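Local coordinates for putative major capsid protein (Cafeteriavirus-dependent mavirus, PDB 6G44) that probably forms the outer shell of the virophage particle, its double jelly-roll chains associating as trimeric capsomers, at residues F79-L87 with M241-V251. Residues are numbered along the deposited sequence; the frame is centred on the assembly and turned at random. Where two conformers were deposited one is given.
Sequences FTAEIKNIL and MIGIADDVKLV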
# COMPACT_ATOMS: atom_id res chain seq x y z
N PHE C 79 11.15 27.02 13.35
CA PHE C 79 12.14 27.31 14.37
C PHE C 79 13.49 26.86 13.90
O PHE C 79 13.62 26.14 12.89
CB PHE C 79 11.78 26.59 15.67
CG PHE C 79 11.62 25.09 15.51
CD1 PHE C 79 12.72 24.24 15.63
CD2 PHE C 79 10.38 24.54 15.19
CE1 PHE C 79 12.57 22.86 15.46
CE2 PHE C 79 10.22 23.17 15.01
CZ PHE C 79 11.32 22.34 15.15
N THR C 80 14.51 27.25 14.65
CA THR C 80 15.87 26.78 14.46
C THR C 80 16.25 25.95 15.68
O THR C 80 16.02 26.38 16.80
CB THR C 80 16.86 27.95 14.28
OG1 THR C 80 16.50 28.70 13.11
CG2 THR C 80 18.28 27.46 14.15
N ALA C 81 16.77 24.75 15.46
CA ALA C 81 17.32 23.90 16.51
C ALA C 81 18.83 23.88 16.40
O ALA C 81 19.37 23.60 15.32
CB ALA C 81 16.78 22.48 16.38
N GLU C 82 19.50 24.14 17.53
CA GLU C 82 20.95 23.98 17.61
C GLU C 82 21.25 22.75 18.44
O GLU C 82 20.83 22.67 19.58
CB GLU C 82 21.62 25.20 18.25
CG GLU C 82 23.14 25.07 18.28
CD GLU C 82 23.88 26.30 18.78
OE1 GLU C 82 25.11 26.32 18.64
OE2 GLU C 82 23.25 27.22 19.32
N ILE C 83 21.95 21.78 17.84
CA ILE C 83 22.29 20.53 18.50
C ILE C 83 23.78 20.56 18.82
O ILE C 83 24.60 20.70 17.90
CB ILE C 83 22.00 19.30 17.60
CG1 ILE C 83 20.54 19.32 17.18
CG2 ILE C 83 22.43 18.04 18.34
CD1 ILE C 83 20.20 18.33 16.08
N LYS C 84 24.09 20.43 20.11
CA LYS C 84 25.48 20.48 20.59
C LYS C 84 25.93 19.14 21.15
O LYS C 84 25.10 18.27 21.46
CB LYS C 84 25.62 21.55 21.68
CG LYS C 84 25.19 22.93 21.24
CD LYS C 84 25.29 23.92 22.40
CE LYS C 84 24.41 25.13 22.17
NZ LYS C 84 24.07 25.84 23.45
N ASN C 85 27.25 19.01 21.28
CA ASN C 85 27.93 17.82 21.87
C ASN C 85 28.11 16.68 20.86
O ASN C 85 28.30 15.53 21.26
CB ASN C 85 27.26 17.28 23.15
CG ASN C 85 27.10 18.33 24.24
OD1 ASN C 85 27.82 19.35 24.25
ND2 ASN C 85 26.15 18.11 25.13
N ILE C 86 28.11 17.01 19.57
CA ILE C 86 28.34 16.04 18.51
C ILE C 86 29.83 15.89 18.28
O ILE C 86 30.51 16.86 18.03
CB ILE C 86 27.68 16.50 17.19
CG1 ILE C 86 26.18 16.78 17.37
CG2 ILE C 86 27.88 15.44 16.10
CD1 ILE C 86 25.57 17.49 16.19
N LEU C 87 30.31 14.65 18.33
CA LEU C 87 31.73 14.36 18.06
C LEU C 87 32.19 15.06 16.80
O LEU C 87 31.52 15.04 15.77
CB LEU C 87 31.97 12.85 17.96
CG LEU C 87 33.45 12.41 17.88
CD1 LEU C 87 34.14 12.60 19.22
CD2 LEU C 87 33.53 10.96 17.43
N MET C 241 10.11 17.37 20.08
CA MET C 241 10.18 17.53 18.61
C MET C 241 11.34 16.81 17.93
O MET C 241 11.17 16.35 16.83
CB MET C 241 10.25 19.01 18.21
CG MET C 241 9.06 19.81 18.68
SD MET C 241 8.98 21.44 17.95
CE MET C 241 10.49 22.16 18.55
N ILE C 242 12.54 16.83 18.52
CA ILE C 242 13.76 16.49 17.85
C ILE C 242 14.16 15.04 18.07
O ILE C 242 14.19 14.54 19.18
CB ILE C 242 14.90 17.44 18.33
CG1 ILE C 242 14.50 18.91 18.10
CG2 ILE C 242 16.24 17.11 17.67
CD1 ILE C 242 14.40 19.33 16.64
N GLY C 243 14.44 14.37 16.96
CA GLY C 243 15.02 13.03 16.98
C GLY C 243 16.44 12.95 16.50
O GLY C 243 16.81 13.56 15.49
N ILE C 244 17.26 12.19 17.25
CA ILE C 244 18.68 11.97 16.95
C ILE C 244 18.93 10.48 17.06
O ILE C 244 18.64 9.88 18.09
CB ILE C 244 19.62 12.77 17.90
CG1 ILE C 244 19.29 14.27 17.85
CG2 ILE C 244 21.06 12.52 17.48
CD1 ILE C 244 20.00 15.11 18.89
N ALA C 245 19.45 9.89 15.98
CA ALA C 245 19.80 8.47 15.97
C ALA C 245 20.74 8.12 17.12
O ALA C 245 21.60 8.91 17.52
CB ALA C 245 20.43 8.09 14.66
N ASP C 246 20.54 6.92 17.65
CA ASP C 246 21.29 6.43 18.80
C ASP C 246 22.73 6.08 18.51
O ASP C 246 23.46 5.81 19.46
CB ASP C 246 20.51 5.27 19.43
CG ASP C 246 19.16 5.72 19.92
OD1 ASP C 246 19.13 6.41 20.99
OD2 ASP C 246 18.13 5.52 19.22
N ASP C 247 23.15 6.10 17.24
CA ASP C 247 24.55 5.88 16.88
C ASP C 247 25.31 7.15 16.49
O ASP C 247 26.46 7.04 16.05
CB ASP C 247 24.73 4.74 15.87
CG ASP C 247 24.12 4.99 14.49
OD1 ASP C 247 23.28 5.91 14.32
OD2 ASP C 247 24.49 4.19 13.57
N VAL C 248 24.73 8.33 16.71
CA VAL C 248 25.51 9.57 16.64
C VAL C 248 26.46 9.57 17.84
O VAL C 248 26.05 9.32 18.95
CB VAL C 248 24.63 10.83 16.67
CG1 VAL C 248 25.47 12.12 16.64
CG2 VAL C 248 23.67 10.83 15.47
N LYS C 249 27.72 9.88 17.58
CA LYS C 249 28.73 9.87 18.64
C LYS C 249 28.80 11.23 19.34
O LYS C 249 28.59 12.29 18.72
CB LYS C 249 30.08 9.51 18.06
CG LYS C 249 30.15 8.11 17.46
CD LYS C 249 31.53 7.80 16.89
CE LYS C 249 31.63 6.35 16.45
NZ LYS C 249 32.84 6.08 15.62
N LEU C 250 29.10 11.17 20.64
CA LEU C 250 29.14 12.32 21.52
C LEU C 250 30.58 12.78 21.76
O LEU C 250 31.51 11.97 21.78
CB LEU C 250 28.52 11.96 22.88
CG LEU C 250 27.00 11.74 22.95
CD1 LEU C 250 26.61 10.78 24.07
CD2 LEU C 250 26.29 13.06 23.15
N VAL C 251 30.74 14.08 21.97
CA VAL C 251 31.99 14.69 22.46
C VAL C 251 32.38 13.99 23.76
O VAL C 251 31.50 13.61 24.55
CB VAL C 251 31.81 16.22 22.70
CG1 VAL C 251 32.98 16.83 23.47
CG2 VAL C 251 31.67 16.96 21.39
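In what is probably the N-terminal jelly-roll of this double jelly-roll capsid protein, strand 79-84 of the large antiparallel sheet is covered by strand 242-244, which pairs with 96-98 in a small separate sheet; the axes lie 10.3 Å apart and cross at -33°. F79, A81 and I83 point toward 242-244, and I242 and I244 point back toward them. M241 lays its methyl CE over one face of the F79 ring, 3.7 Å from the ring centroid, a CH-pi contact joined by an oblique Met-aromatic approach of SD. The bend at chi3 (-62°) folds CE back onto the ring, while I242 CD1 sits at the ring edge and also reaches A81 CB, 4.0 Å away. Further along, I83 CG2 and I244 CD1 meet tip to tip at 3.8 Å. Beyond the strands the two backbones come together: a type I turn from A245 to V248 leads segment 241-251 back toward 85-87, and I86 bridges L250. V251 N donates to N85 O (2.9 Å) and L87 N to K249 O, both nearly straight at hydrogen but entering above the carbonyl plane. N85 ND2 bonds D256 O. A short strand and its following loop thus pack on a sheet of the viral jelly-roll fold.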